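Local atomic coordinates of extracellular ligand-binding receptor (PDB entry 5ERE), a protein that probably senses small extracellular solutes, binding ketoleucine in a periplasmic-binding-protein module and cytosine in a tandem PAS-like sensor module, and also holds a calcium ion. Residues V110-E115 / S140-M145; I129-M134 / V183-G188; V228-S233 / Y308-V313; F323-L328 / F473-F478. All blocks are in the same frame, centred on the assembly; numbering follows the deposited sequence.

Interaction 1 of 4, residues V110-E115 / S140-M145; sequences VGVQQE and SSWIRM. With EDO (1,2-ethanediol), chain G.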
loop_
_atom_site.group_PDB
_atom_site.type_symbol
_atom_site.label_atom_id
_atom_site.label_comp_id
_atom_site.label_asym_id
_atom_site.label_seq_id
_atom_site.Cartn_x
_atom_site.Cartn_y
_atom_site.Cartn_z
ATOM N N VAL A 110 9.786 -4.349 5.636
ATOM C CA VAL A 110 8.681 -3.416 5.533
ATOM C C VAL A 110 7.814 -3.507 6.792
ATOM O O VAL A 110 7.513 -4.594 7.283
ATOM C CB VAL A 110 7.832 -3.665 4.272
ATOM C CG1 VAL A 110 6.509 -2.896 4.322
ATOM C CG2 VAL A 110 8.600 -3.236 3.016
ATOM N N GLY A 111 7.418 -2.342 7.290
ATOM C CA GLY A 111 6.679 -2.252 8.534
ATOM C C GLY A 111 5.227 -2.732 8.562
ATOM O O GLY A 111 4.552 -2.806 7.538
ATOM N N VAL A 112 4.736 -3.022 9.764
ATOM C CA VAL A 112 3.313 -3.407 9.961
ATOM C C VAL A 112 2.348 -2.394 9.338
ATOM O O VAL A 112 1.418 -2.772 8.634
ATOM C CB VAL A 112 2.968 -3.567 11.473
ATOM C CG1 VAL A 112 1.487 -3.943 11.669
ATOM C CG2 VAL A 112 3.828 -4.629 12.071
ATOM N N GLN A 113 2.621 -1.111 9.514
ATOM C CA GLN A 113 1.717 -0.075 9.025
ATOM C C GLN A 113 1.502 -0.171 7.530
ATOM O O GLN A 113 0.363 -0.132 7.047
ATOM C CB GLN A 113 2.232 1.331 9.339
ATOM C CG GLN A 113 1.167 2.389 9.004
ATOM C CD GLN A 113 1.551 3.796 9.406
ATOM O OE1 GLN A 113 2.232 4.006 10.406
ATOM N NE2 GLN A 113 1.107 4.774 8.625
ATOM N N GLN A 114 2.604 -0.321 6.796
ATOM C CA GLN A 114 2.508 -0.372 5.350
ATOM C C GLN A 114 1.777 -1.633 4.935
ATOM O O GLN A 114 0.903 -1.566 4.105
ATOM C CB GLN A 114 3.900 -0.329 4.681
ATOM N N GLU A 115 2.162 -2.770 5.508
ATOM C CA GLU A 115 1.605 -4.048 5.107
ATOM C C GLU A 115 0.115 -4.103 5.489
ATOM O O GLU A 115 -0.714 -4.632 4.738
ATOM C CB GLU A 115 2.370 -5.229 5.750
ATOM C CG GLU A 115 1.842 -6.588 5.268
ATOM C CD GLU A 115 2.596 -7.788 5.812
ATOM O OE1 GLU A 115 3.448 -7.619 6.704
ATOM O OE2 GLU A 115 2.336 -8.921 5.337
ATOM N N SER A 140 1.014 -8.062 18.722
ATOM C CA SER A 140 0.267 -6.999 19.390
ATOM C C SER A 140 0.193 -5.772 18.476
ATOM O O SER A 140 -0.803 -5.056 18.446
ATOM C CB SER A 140 0.910 -6.663 20.736
ATOM O OG SER A 140 2.109 -5.943 20.546
ATOM N N SER A 141 1.233 -5.543 17.687
ATOM C CA SER A 141 1.206 -4.410 16.775
ATOM C C SER A 141 0.146 -4.590 15.686
ATOM O O SER A 141 -0.581 -3.654 15.360
ATOM C CB SER A 141 2.597 -4.199 16.156
ATOM O OG SER A 141 2.605 -3.016 15.403
ATOM N N TRP A 142 0.063 -5.794 15.126
ATOM C CA TRP A 142 -0.960 -6.121 14.146
ATOM C C TRP A 142 -2.368 -6.034 14.729
ATOM O O TRP A 142 -3.293 -5.629 14.035
ATOM C CB TRP A 142 -0.742 -7.528 13.590
ATOM C CG TRP A 142 0.109 -7.554 12.356
ATOM C CD1 TRP A 142 1.433 -7.893 12.269
ATOM C CD2 TRP A 142 -0.308 -7.224 11.033
ATOM N NE1 TRP A 142 1.860 -7.803 10.961
ATOM C CE2 TRP A 142 0.807 -7.397 10.182
ATOM C CE3 TRP A 142 -1.528 -6.810 10.478
ATOM C CZ2 TRP A 142 0.746 -7.151 8.816
ATOM C CZ3 TRP A 142 -1.591 -6.583 9.127
ATOM C CH2 TRP A 142 -0.456 -6.744 8.308
ATOM N N ILE A 143 -2.534 -6.450 15.984
ATOM C CA ILE A 143 -3.847 -6.377 16.638
ATOM C C ILE A 143 -4.259 -4.915 16.757
ATOM O O ILE A 143 -5.351 -4.542 16.335
ATOM C CB ILE A 143 -3.856 -7.056 18.044
ATOM C CG1 ILE A 143 -4.073 -8.556 17.884
ATOM C CG2 ILE A 143 -5.005 -6.526 18.940
ATOM C CD1 ILE A 143 -3.688 -9.380 19.079
ATOM N N ARG A 144 -3.363 -4.094 17.291
ATOM C CA ARG A 144 -3.666 -2.698 17.544
ATOM C C ARG A 144 -3.959 -1.973 16.237
ATOM O O ARG A 144 -4.739 -1.030 16.215
ATOM C CB ARG A 144 -2.513 -2.025 18.295
HETATM N N MSE A 145 -3.350 -2.424 15.144
HETATM C CA MSE A 145 -3.539 -1.787 13.837
HETATM C C MSE A 145 -4.869 -2.148 13.248
HETATM O O MSE A 145 -5.579 -1.305 12.698
HETATM C CB MSE A 145 -2.471 -2.215 12.852
HETATM C CG MSE A 145 -1.112 -1.707 13.160
HETATM SE SE MSE A 145 -0.735 0.026 12.358
HETATM C CE MSE A 145 1.126 0.071 12.944
HETATM C C1 EDO G . 5.765 0.303 11.730
HETATM O O1 EDO G . 4.471 -0.235 11.427
HETATM C C2 EDO G . 6.332 -0.531 12.862
HETATM O O2 EDO G . 7.703 -0.845 12.601
#
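In the periplasmic-binding-protein module, helix 112-123 packs against helix 137-149 through Val-112 and Trp-142, near the ketoleucine pocket; the Val-112 side chain lies about 7 Å from the ligand. Val-112 belongs to the first turn of its helix, with Gly-111 at the N-cap position. Its CG1, anti to the backbone N (chi1 179°), sits over the indole face in a CH-pi contact, 3.7 Å from the centroid of the Trp-142 five-membered ring and 6° off the ring normal. The same methyl meets CG of selenomethionine Met-145 at 3.7 Å. Glu-115 crosses the indole at about a right angle: its CG lies at the ring edge, in plane, and OE1 comes to 3.5 Å from Trp-142 CZ2. The other carboxylate oxygen, OE2, is hydrogen-bonded to Thr-230 and to the backbone N of Arg-210, a residue of the ligand pocket. An alanine in place of Trp-142 would probably leave Val-112 CG1 without its aromatic platform and open a gap beside the Glu-115 chain. Beside Gln-113, a bound ethanediol accepts a hydrogen bond from Gln-113 N to its O1 (2.8 Å), and CE of Met-145 lies 3.7 Å from that O1.

Interaction 2 of 4, residues I129-M134 / V183-G188; sequences IAVLAM and VLISAG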
loop_
_atom_site.group_PDB
_atom_site.type_symbol
_atom_site.label_atom_id
_atom_site.label_comp_id
_atom_site.label_asym_id
_atom_site.label_seq_id
_atom_site.Cartn_x
_atom_site.Cartn_y
_atom_site.Cartn_z
ATOM N N ILE A 129 -14.549 -10.006 11.622
ATOM C CA ILE A 129 -13.106 -10.322 11.561
ATOM C C ILE A 129 -12.512 -10.803 12.881
ATOM O O ILE A 129 -12.466 -10.049 13.847
ATOM C CB ILE A 129 -12.270 -9.078 11.124
ATOM C CG1 ILE A 129 -12.580 -8.679 9.682
ATOM C CG2 ILE A 129 -10.748 -9.346 11.276
ATOM C CD1 ILE A 129 -12.084 -7.250 9.306
ATOM N N ALA A 130 -11.989 -12.027 12.907
ATOM C CA ALA A 130 -11.253 -12.495 14.087
ATOM C C ALA A 130 -9.739 -12.473 13.827
ATOM O O ALA A 130 -9.285 -12.739 12.705
ATOM C CB ALA A 130 -11.707 -13.897 14.484
ATOM N N VAL A 131 -8.978 -12.127 14.867
ATOM C CA VAL A 131 -7.525 -12.197 14.841
ATOM C C VAL A 131 -7.013 -13.143 15.925
ATOM O O VAL A 131 -7.372 -13.016 17.088
ATOM C CB VAL A 131 -6.879 -10.808 15.056
ATOM C CG1 VAL A 131 -5.332 -10.819 14.697
ATOM C CG2 VAL A 131 -7.598 -9.781 14.251
ATOM N N LEU A 132 -6.187 -14.097 15.515
ATOM C CA LEU A 132 -5.348 -14.870 16.420
ATOM C C LEU A 132 -3.865 -14.551 16.142
ATOM O O LEU A 132 -3.365 -14.861 15.041
ATOM C CB LEU A 132 -5.621 -16.362 16.241
ATOM C CG LEU A 132 -4.919 -17.356 17.177
ATOM C CD1 LEU A 132 -5.059 -16.982 18.655
ATOM C CD2 LEU A 132 -5.491 -18.741 16.941
ATOM N N ALA A 133 -3.177 -13.936 17.115
ATOM C CA ALA A 133 -1.809 -13.438 16.894
ATOM C C ALA A 133 -0.799 -13.941 17.921
ATOM O O ALA A 133 -1.087 -14.064 19.114
ATOM C CB ALA A 133 -1.802 -11.922 16.893
HETATM N N MSE A 134 0.403 -14.209 17.445
HETATM C CA MSE A 134 1.517 -14.589 18.300
HETATM C C MSE A 134 1.666 -13.572 19.397
HETATM O O MSE A 134 1.562 -12.375 19.143
HETATM C CB MSE A 134 2.840 -14.701 17.471
HETATM C CG MSE A 134 3.232 -13.446 16.749
HETATM SE SE MSE A 134 4.959 -13.683 15.682
HETATM C CE MSE A 134 4.351 -14.966 14.349
ATOM N N VAL A 183 -7.857 -13.774 10.728
ATOM C CA VAL A 183 -6.507 -13.297 10.502
ATOM C C VAL A 183 -5.492 -13.895 11.471
ATOM O O VAL A 183 -5.538 -13.653 12.680
ATOM C CB VAL A 183 -6.464 -11.770 10.612
ATOM C CG1 VAL A 183 -4.986 -11.245 10.737
ATOM C CG2 VAL A 183 -7.163 -11.181 9.414
ATOM N N LEU A 184 -4.547 -14.645 10.921
ATOM C CA LEU A 184 -3.481 -15.248 11.709
ATOM C C LEU A 184 -2.167 -14.472 11.646
ATOM O O LEU A 184 -1.519 -14.453 10.599
ATOM C CB LEU A 184 -3.254 -16.657 11.218
ATOM C CG LEU A 184 -4.560 -17.451 11.179
ATOM C CD1 LEU A 184 -4.248 -18.772 10.585
ATOM C CD2 LEU A 184 -5.196 -17.611 12.589
ATOM N N ILE A 185 -1.748 -13.852 12.750
ATOM C CA ILE A 185 -0.422 -13.235 12.764
ATOM C C ILE A 185 0.557 -14.335 13.216
ATOM O O ILE A 185 0.897 -14.491 14.384
ATOM C CB ILE A 185 -0.344 -11.968 13.651
ATOM C CG1 ILE A 185 -1.499 -10.998 13.346
ATOM C CG2 ILE A 185 0.979 -11.254 13.419
ATOM C CD1 ILE A 185 -1.706 -10.668 11.849
ATOM N N SER A 186 0.981 -15.101 12.219
ATOM C CA SER A 186 1.654 -16.369 12.383
ATOM C C SER A 186 2.700 -16.580 11.289
ATOM O O SER A 186 2.544 -16.150 10.140
ATOM C CB SER A 186 0.657 -17.545 12.315
ATOM O OG SER A 186 -0.505 -17.330 13.077
ATOM N N ALA A 187 3.745 -17.301 11.645
ATOM C CA ALA A 187 4.627 -17.878 10.652
ATOM C C ALA A 187 4.169 -19.324 10.402
ATOM O O ALA A 187 2.965 -19.573 10.244
ATOM C CB ALA A 187 6.099 -17.788 11.119
ATOM N N GLY A 188 5.089 -20.279 10.360
ATOM C CA GLY A 188 4.748 -21.632 9.914
ATOM C C GLY A 188 3.727 -22.361 10.800
ATOM O O GLY A 188 3.066 -23.285 10.329
#
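Ala-130 O and Val-183 N make the first and shortest, at 2.6 Å, of four backbone hydrogen bonds that join residues 129-134 to 183-188, and the side chains pack around them. Val-183 O then accepts from Leu-132 N, Leu-132 O from Ile-185 N, and Ile-185 O from Met-134 N at 3.1 Å. Between them, Val-131 CA approaches Val-183 O at 3.3 Å in a CA-H...O contact. On the face that carries Val-131, Ala-133, Val-183 and Ile-185, the two valines lie side by side, pointing the same way, with CG1 to CG1 at 4.0 Å. The small Ala-133 lets Ile-185 come close, CB to CB at 3.6 Å. On the face of Leu-132 and Leu-184, Leu-132 CB meets Leu-184 CD2 at 3.9 Å.

This is parallel pairing inside the alpha/beta sheet of the periplasmic-binding-protein fold, the short strands running 10° apart. Helices cover both faces: helix 137-149 reaches Val-183 through Leu-146 and Ile-185 through Trp-142, while Ile-193 of helix 190-199 touches both leucines. At the C-terminal end, selenomethionine Met-134 has CG between the backbone N and the carbonyl carbon (chi1 58°) and a bend at chi3 (66°), and its CE reaches Ser-186 CA at 3.6 Å. Its side chain is about 4 Å from the bound ketoleucine and also touches Phe-14 of that pocket. The hydroxyl of Ser-186 is hydrogen-bonded to Tyr-160 OH.

Interaction 3 of 4, residues V228-S233 / Y308-V313; sequences VYTYPS and YIFKKV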
loop_
_atom_site.group_PDB
_atom_site.type_symbol
_atom_site.label_atom_id
_atom_site.label_comp_id
_atom_site.label_asym_id
_atom_site.label_seq_id
_atom_site.Cartn_x
_atom_site.Cartn_y
_atom_site.Cartn_z
ATOM N N VAL A 228 -5.502 -16.360 2.047
ATOM C CA VAL A 228 -4.983 -15.192 1.322
ATOM C C VAL A 228 -4.017 -14.454 2.234
ATOM O O VAL A 228 -4.285 -14.317 3.403
ATOM C CB VAL A 228 -6.135 -14.260 0.862
ATOM C CG1 VAL A 228 -5.611 -12.980 0.187
ATOM C CG2 VAL A 228 -7.064 -15.004 -0.105
ATOM N N TYR A 229 -2.880 -13.992 1.726
ATOM C CA TYR A 229 -1.969 -13.224 2.583
ATOM C C TYR A 229 -1.188 -12.164 1.810
ATOM O O TYR A 229 -1.046 -12.239 0.585
ATOM C CB TYR A 229 -0.993 -14.161 3.302
ATOM C CG TYR A 229 -0.154 -14.963 2.358
ATOM C CD1 TYR A 229 -0.681 -16.073 1.723
ATOM C CD2 TYR A 229 1.186 -14.605 2.076
ATOM C CE1 TYR A 229 0.066 -16.814 0.838
ATOM C CE2 TYR A 229 1.933 -15.341 1.210
ATOM C CZ TYR A 229 1.376 -16.450 0.582
ATOM O OH TYR A 229 2.117 -17.195 -0.298
ATOM N N THR A 230 -0.719 -11.154 2.535
ATOM C CA THR A 230 0.143 -10.145 1.941
ATOM C C THR A 230 1.584 -10.618 1.971
ATOM O O THR A 230 2.002 -11.321 2.892
ATOM C CB THR A 230 0.013 -8.812 2.638
ATOM O OG1 THR A 230 -0.026 -8.984 4.053
ATOM C CG2 THR A 230 -1.230 -8.114 2.181
ATOM N N TYR A 231 2.341 -10.254 0.931
ATOM C CA TYR A 231 3.684 -10.774 0.768
ATOM C C TYR A 231 4.523 -9.856 -0.175
ATOM O O TYR A 231 3.987 -9.315 -1.140
ATOM C CB TYR A 231 3.628 -12.186 0.210
ATOM C CG TYR A 231 4.910 -12.933 0.365
ATOM C CD1 TYR A 231 5.252 -13.490 1.577
ATOM C CD2 TYR A 231 5.779 -13.079 -0.707
ATOM C CE1 TYR A 231 6.439 -14.155 1.733
ATOM C CE2 TYR A 231 6.968 -13.748 -0.572
ATOM C CZ TYR A 231 7.298 -14.279 0.639
ATOM O OH TYR A 231 8.478 -14.939 0.763
ATOM N N PRO A 232 5.819 -9.675 0.120
ATOM C CA PRO A 232 6.700 -8.936 -0.835
ATOM C C PRO A 232 6.667 -9.473 -2.244
ATOM O O PRO A 232 6.657 -10.678 -2.432
ATOM C CB PRO A 232 8.094 -9.107 -0.248
ATOM C CG PRO A 232 7.863 -9.423 1.205
ATOM C CD PRO A 232 6.573 -10.199 1.266
ATOM N N SER A 233 6.648 -8.600 -3.240
ATOM C CA SER A 233 6.411 -9.079 -4.602
ATOM C C SER A 233 7.648 -9.455 -5.432
ATOM O O SER A 233 7.554 -9.460 -6.650
ATOM C CB SER A 233 5.637 -8.034 -5.400
ATOM O OG SER A 233 6.479 -6.990 -5.773
ATOM N N TYR A 308 4.403 -4.949 -2.152
ATOM C CA TYR A 308 3.767 -6.184 -1.714
ATOM C C TYR A 308 2.598 -6.509 -2.645
ATOM O O TYR A 308 2.010 -5.614 -3.309
ATOM C CB TYR A 308 3.211 -6.085 -0.256
ATOM C CG TYR A 308 4.191 -6.326 0.867
ATOM C CD1 TYR A 308 5.447 -5.733 0.874
ATOM C CD2 TYR A 308 3.860 -7.127 1.930
ATOM C CE1 TYR A 308 6.335 -5.951 1.909
ATOM C CE2 TYR A 308 4.731 -7.353 2.958
ATOM C CZ TYR A 308 5.994 -6.755 2.927
ATOM O OH TYR A 308 6.888 -6.964 3.926
ATOM N N ILE A 309 2.245 -7.792 -2.661
ATOM C CA ILE A 309 1.083 -8.264 -3.388
ATOM C C ILE A 309 0.274 -9.197 -2.496
ATOM O O ILE A 309 0.736 -9.649 -1.437
ATOM C CB ILE A 309 1.418 -9.039 -4.653
ATOM C CG1 ILE A 309 2.465 -10.123 -4.347
ATOM C CG2 ILE A 309 1.894 -8.090 -5.698
ATOM C CD1 ILE A 309 2.567 -11.231 -5.387
ATOM N N PHE A 310 -0.917 -9.490 -2.971
ATOM C CA PHE A 310 -1.680 -10.608 -2.431
ATOM C C PHE A 310 -1.289 -11.934 -3.042
ATOM O O PHE A 310 -1.106 -12.056 -4.262
ATOM C CB PHE A 310 -3.155 -10.352 -2.626
ATOM C CG PHE A 310 -3.694 -9.346 -1.677
ATOM C CD1 PHE A 310 -3.970 -9.703 -0.377
ATOM C CD2 PHE A 310 -3.911 -8.038 -2.076
ATOM C CE1 PHE A 310 -4.471 -8.764 0.526
ATOM C CE2 PHE A 310 -4.413 -7.099 -1.186
ATOM C CZ PHE A 310 -4.682 -7.468 0.119
ATOM N N LYS A 311 -1.104 -12.904 -2.156
ATOM C CA LYS A 311 -0.845 -14.268 -2.530
ATOM C C LYS A 311 -1.863 -15.186 -1.884
ATOM O O LYS A 311 -2.598 -14.785 -0.973
ATOM C CB LYS A 311 0.572 -14.663 -2.134
ATOM C CG LYS A 311 1.584 -13.929 -2.951
ATOM C CD LYS A 311 2.994 -14.407 -2.714
ATOM C CE LYS A 311 3.391 -15.603 -3.595
ATOM N NZ LYS A 311 4.780 -16.004 -3.262
ATOM N N LYS A 312 -1.939 -16.410 -2.374
ATOM C CA LYS A 312 -2.806 -17.375 -1.730
ATOM C C LYS A 312 -2.225 -18.770 -1.783
ATOM O O LYS A 312 -1.431 -19.105 -2.645
ATOM C CB LYS A 312 -4.189 -17.350 -2.360
ATOM C CG LYS A 312 -4.284 -18.036 -3.692
ATOM C CD LYS A 312 -5.644 -17.787 -4.321
ATOM C CE LYS A 312 -6.839 -18.322 -3.521
ATOM N NZ LYS A 312 -8.018 -17.414 -3.690
ATOM N N VAL A 313 -2.605 -19.569 -0.805
ATOM C CA VAL A 313 -2.233 -20.970 -0.764
ATOM C C VAL A 313 -3.153 -21.753 -1.715
ATOM O O VAL A 313 -4.378 -21.625 -1.629
ATOM C CB VAL A 313 -2.342 -21.500 0.678
ATOM C CG1 VAL A 313 -1.920 -22.963 0.787
ATOM C CG2 VAL A 313 -1.512 -20.630 1.596
#
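Packing between Tyr-229 and Lys-311 is the tight part of this contact. Lys-311 CB lies over one face of the phenol ring, offset toward the rim, and comes within 3.3 Å of Tyr-229 CZ. A chi1 of 60° sets Tyr-229 CG between the backbone N and the carbonyl carbon. Beyond CB, Lys-311 runs past Tyr-231, CD to CD2 at 3.7 Å. NZ is hydrogen-bonded to Gln-213 OE1, which also binds Tyr-229 OH, so one amide oxygen serves both polar ends.

Strand 228-232, parallel to 205-208 on one side, pairs antiparallel with strand 304-314 on the other, in the mixed sheet of the periplasmic-binding-protein fold. Tyr-229 with Lys-311 and Tyr-231 with Ile-309 are the hydrogen-bonded pairs, Lys-311 N to Tyr-229 O measuring 2.8 Å. Pro-232 closes one end: its CD lies over the Tyr-308 ring in a CH-pi contact, 4.0 Å from the centroid. Next to it Ser-233, though partly exposed, still packs its CB on Ile-309 CG2 at 3.8 Å.

The other end is looser: the side chain of partly exposed Lys-312 approaches that of Val-228 no nearer than 4.3 Å, between CB and CG2.

Interaction 4 of 4, residues F323-L328 / F473-F478; sequences FQFPML and FPVEIF. With EDO (1,2-ethanediol), chain H.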
loop_
_atom_site.group_PDB
_atom_site.type_symbol
_atom_site.label_atom_id
_atom_site.label_comp_id
_atom_site.label_asym_id
_atom_site.label_seq_id
_atom_site.Cartn_x
_atom_site.Cartn_y
_atom_site.Cartn_z
ATOM N N PHE A 323 -7.187 -12.276 -7.975
ATOM C CA PHE A 323 -8.311 -11.396 -7.671
ATOM C C PHE A 323 -7.921 -9.937 -7.424
ATOM O O PHE A 323 -8.718 -9.037 -7.638
ATOM C CB PHE A 323 -9.088 -11.933 -6.459
ATOM C CG PHE A 323 -8.395 -11.777 -5.140
ATOM C CD1 PHE A 323 -8.356 -10.553 -4.491
ATOM C CD2 PHE A 323 -7.852 -12.878 -4.504
ATOM C CE1 PHE A 323 -7.737 -10.423 -3.262
ATOM C CE2 PHE A 323 -7.241 -12.752 -3.276
ATOM C CZ PHE A 323 -7.182 -11.517 -2.654
ATOM N N GLN A 324 -6.686 -9.701 -7.015
ATOM C CA GLN A 324 -6.325 -8.363 -6.547
ATOM C C GLN A 324 -6.341 -7.295 -7.625
ATOM O O GLN A 324 -6.516 -6.122 -7.316
ATOM C CB GLN A 324 -4.972 -8.387 -5.915
ATOM C CG GLN A 324 -3.844 -8.689 -6.880
ATOM C CD GLN A 324 -2.666 -9.156 -6.124
ATOM O OE1 GLN A 324 -2.119 -8.417 -5.304
ATOM N NE2 GLN A 324 -2.294 -10.417 -6.323
ATOM N N PHE A 325 -6.144 -7.677 -8.886
ATOM C CA PHE A 325 -5.971 -6.670 -9.937
ATOM C C PHE A 325 -7.323 -6.109 -10.336
ATOM O O PHE A 325 -7.510 -4.892 -10.330
ATOM C CB PHE A 325 -5.174 -7.268 -11.117
ATOM C CG PHE A 325 -3.845 -7.803 -10.679
ATOM C CD1 PHE A 325 -2.856 -6.932 -10.253
ATOM C CD2 PHE A 325 -3.600 -9.165 -10.612
ATOM C CE1 PHE A 325 -1.644 -7.413 -9.767
ATOM C CE2 PHE A 325 -2.377 -9.644 -10.148
ATOM C CZ PHE A 325 -1.411 -8.771 -9.712
ATOM N N PRO A 326 -8.302 -6.989 -10.615
ATOM C CA PRO A 326 -9.636 -6.425 -10.820
ATOM C C PRO A 326 -10.187 -5.793 -9.563
ATOM O O PRO A 326 -10.909 -4.808 -9.636
ATOM C CB PRO A 326 -10.487 -7.642 -11.262
ATOM C CG PRO A 326 -9.642 -8.869 -10.948
ATOM C CD PRO A 326 -8.209 -8.382 -11.088
HETATM N N MSE A 327 -9.877 -6.354 -8.407
HETATM C CA MSE A 327 -10.294 -5.714 -7.155
HETATM C C MSE A 327 -9.806 -4.248 -7.017
HETATM O O MSE A 327 -10.552 -3.314 -6.699
HETATM C CB MSE A 327 -9.736 -6.508 -5.997
HETATM C CG MSE A 327 -10.215 -6.006 -4.644
HETATM SE SE MSE A 327 -9.179 -6.752 -3.200
HETATM C CE MSE A 327 -7.475 -5.867 -3.571
ATOM N N LEU A 328 -8.519 -4.050 -7.233
ATOM C CA LEU A 328 -7.971 -2.706 -7.056
ATOM C C LEU A 328 -8.607 -1.760 -8.081
ATOM O O LEU A 328 -8.979 -0.648 -7.750
ATOM C CB LEU A 328 -6.433 -2.718 -7.189
ATOM C CG LEU A 328 -5.662 -3.282 -5.987
ATOM C CD1 LEU A 328 -4.146 -3.422 -6.315
ATOM C CD2 LEU A 328 -5.831 -2.381 -4.771
ATOM N N PHE A 473 1.515 -1.328 -4.151
ATOM C CA PHE A 473 1.220 -2.458 -5.021
ATOM C C PHE A 473 2.026 -2.259 -6.296
ATOM O O PHE A 473 2.176 -1.121 -6.751
ATOM C CB PHE A 473 -0.261 -2.563 -5.370
ATOM C CG PHE A 473 -1.141 -2.957 -4.226
ATOM C CD1 PHE A 473 -1.340 -4.288 -3.934
ATOM C CD2 PHE A 473 -1.775 -1.988 -3.432
ATOM C CE1 PHE A 473 -2.166 -4.676 -2.868
ATOM C CE2 PHE A 473 -2.614 -2.378 -2.365
ATOM C CZ PHE A 473 -2.797 -3.726 -2.096
ATOM N N PRO A 474 2.512 -3.351 -6.893
ATOM C CA PRO A 474 3.248 -3.163 -8.159
ATOM C C PRO A 474 2.320 -3.061 -9.363
ATOM O O PRO A 474 2.277 -3.941 -10.195
ATOM C CB PRO A 474 4.116 -4.425 -8.238
ATOM C CG PRO A 474 3.186 -5.489 -7.648
ATOM C CD PRO A 474 2.523 -4.756 -6.457
ATOM N N VAL A 475 1.570 -1.980 -9.449
ATOM C CA VAL A 475 0.602 -1.781 -10.517
ATOM C C VAL A 475 0.602 -0.305 -10.828
ATOM O O VAL A 475 1.041 0.484 -10.014
ATOM C CB VAL A 475 -0.874 -2.203 -10.123
ATOM C CG1 VAL A 475 -0.913 -3.581 -9.530
ATOM C CG2 VAL A 475 -1.492 -1.182 -9.148
ATOM N N GLU A 476 0.062 0.071 -11.982
ATOM C CA GLU A 476 -0.270 1.466 -12.234
ATOM C C GLU A 476 -1.695 1.607 -12.715
ATOM O O GLU A 476 -2.228 0.709 -13.368
ATOM C CB GLU A 476 0.689 2.076 -13.267
ATOM C CG GLU A 476 2.152 1.833 -12.938
ATOM C CD GLU A 476 3.104 2.527 -13.911
ATOM O OE1 GLU A 476 2.682 2.855 -15.042
ATOM O OE2 GLU A 476 4.276 2.757 -13.533
ATOM N N ILE A 477 -2.307 2.734 -12.369
ATOM C CA ILE A 477 -3.625 3.093 -12.880
ATOM C C ILE A 477 -3.520 4.437 -13.605
ATOM O O ILE A 477 -2.960 5.406 -13.054
ATOM C CB ILE A 477 -4.660 3.169 -11.745
ATOM C CG1 ILE A 477 -4.859 1.784 -11.138
ATOM C CG2 ILE A 477 -5.997 3.786 -12.221
ATOM C CD1 ILE A 477 -5.874 1.684 -10.095
ATOM N N PHE A 478 -4.064 4.519 -14.821
ATOM C CA PHE A 478 -4.089 5.789 -15.519
ATOM C C PHE A 478 -5.502 6.071 -16.016
ATOM O O PHE A 478 -6.373 5.210 -15.959
ATOM C CB PHE A 478 -3.041 5.835 -16.657
ATOM C CG PHE A 478 -3.206 4.770 -17.712
ATOM C CD1 PHE A 478 -2.654 3.526 -17.530
ATOM C CD2 PHE A 478 -3.902 5.039 -18.889
ATOM C CE1 PHE A 478 -2.785 2.531 -18.527
ATOM C CE2 PHE A 478 -4.033 4.050 -19.892
ATOM C CZ PHE A 478 -3.472 2.810 -19.702
HETATM C C1 EDO H . -6.633 -16.355 -6.875
HETATM O O1 EDO H . -7.498 -15.294 -7.279
HETATM C C2 EDO H . -6.004 -17.092 -8.052
HETATM O O2 EDO H . -5.175 -18.143 -7.542
#
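Leu-328 against Phe-473 forms the centre of a helix-to-loop junction, where the start of the long helix 324-357 meets the segment leading into strand 476-480 of an antiparallel sheet, probably that of the second PAS-like domain of the tandem sensor. Contacts between the segments are apolar or CH-pi, with no hydrogen bond across.

The CH-pi contact comes from Leu-328 CD1, which lies over one face of the Phe-473 ring, 3.8 Å from the centroid, 17° off the normal and offset toward the rim. CD2 of the same leucine approaches Phe-473 CE2 at 4.0 Å, so both methyls of the branch meet the ring. An alanine in place of Phe-473 would probably leave the Leu-328 methyls without their aromatic partner and open a gap between helix and loop.

Purely apolar packing is carried by Val-475. Its CG1 meets the edge of the Phe-325 ring, in plane, at 3.9 Å from CE1, while CG2 reaches Leu-328 CD1 more loosely at 4.5 Å. The Phe-325 ring also stacks with Tyr-561 of strand 553-561, a neighbour of strand 476-480 in the sheet.

Polar interactions fall beside the contact. Gln-324 gives its NE2 to Ala-321 O and uses OE1 to accept from Phe-310 N, which ties the helix start to strand 304-314. Phe-323 N gives a weak hydrogen bond to O1 of a bound ethanediol, at 3.1 Å.

Along the chain, interactions 1 and 2 interleave, whereas interactions 3 and 4 follow in series. The first three belong to the periplasmic-binding-protein module: interactions 2 and 3 lie in the same mixed sheet, about 15 Å apart between centres, and interaction 1 packs helices against it. Trp-142 and Ile-143 of interaction 1 rest on Ile-185 and Ala-133 of interaction 2, and Val-110 packs on Tyr-308 of interaction 3. Between centres, interaction 4 lies about 13 Å from interaction 3 but about 26 Å from interaction 2; its Gln-324 and Pro-474 touch strand 304-314. The contacts thus extend from the binding-protein module to its junction with the probable sensor region.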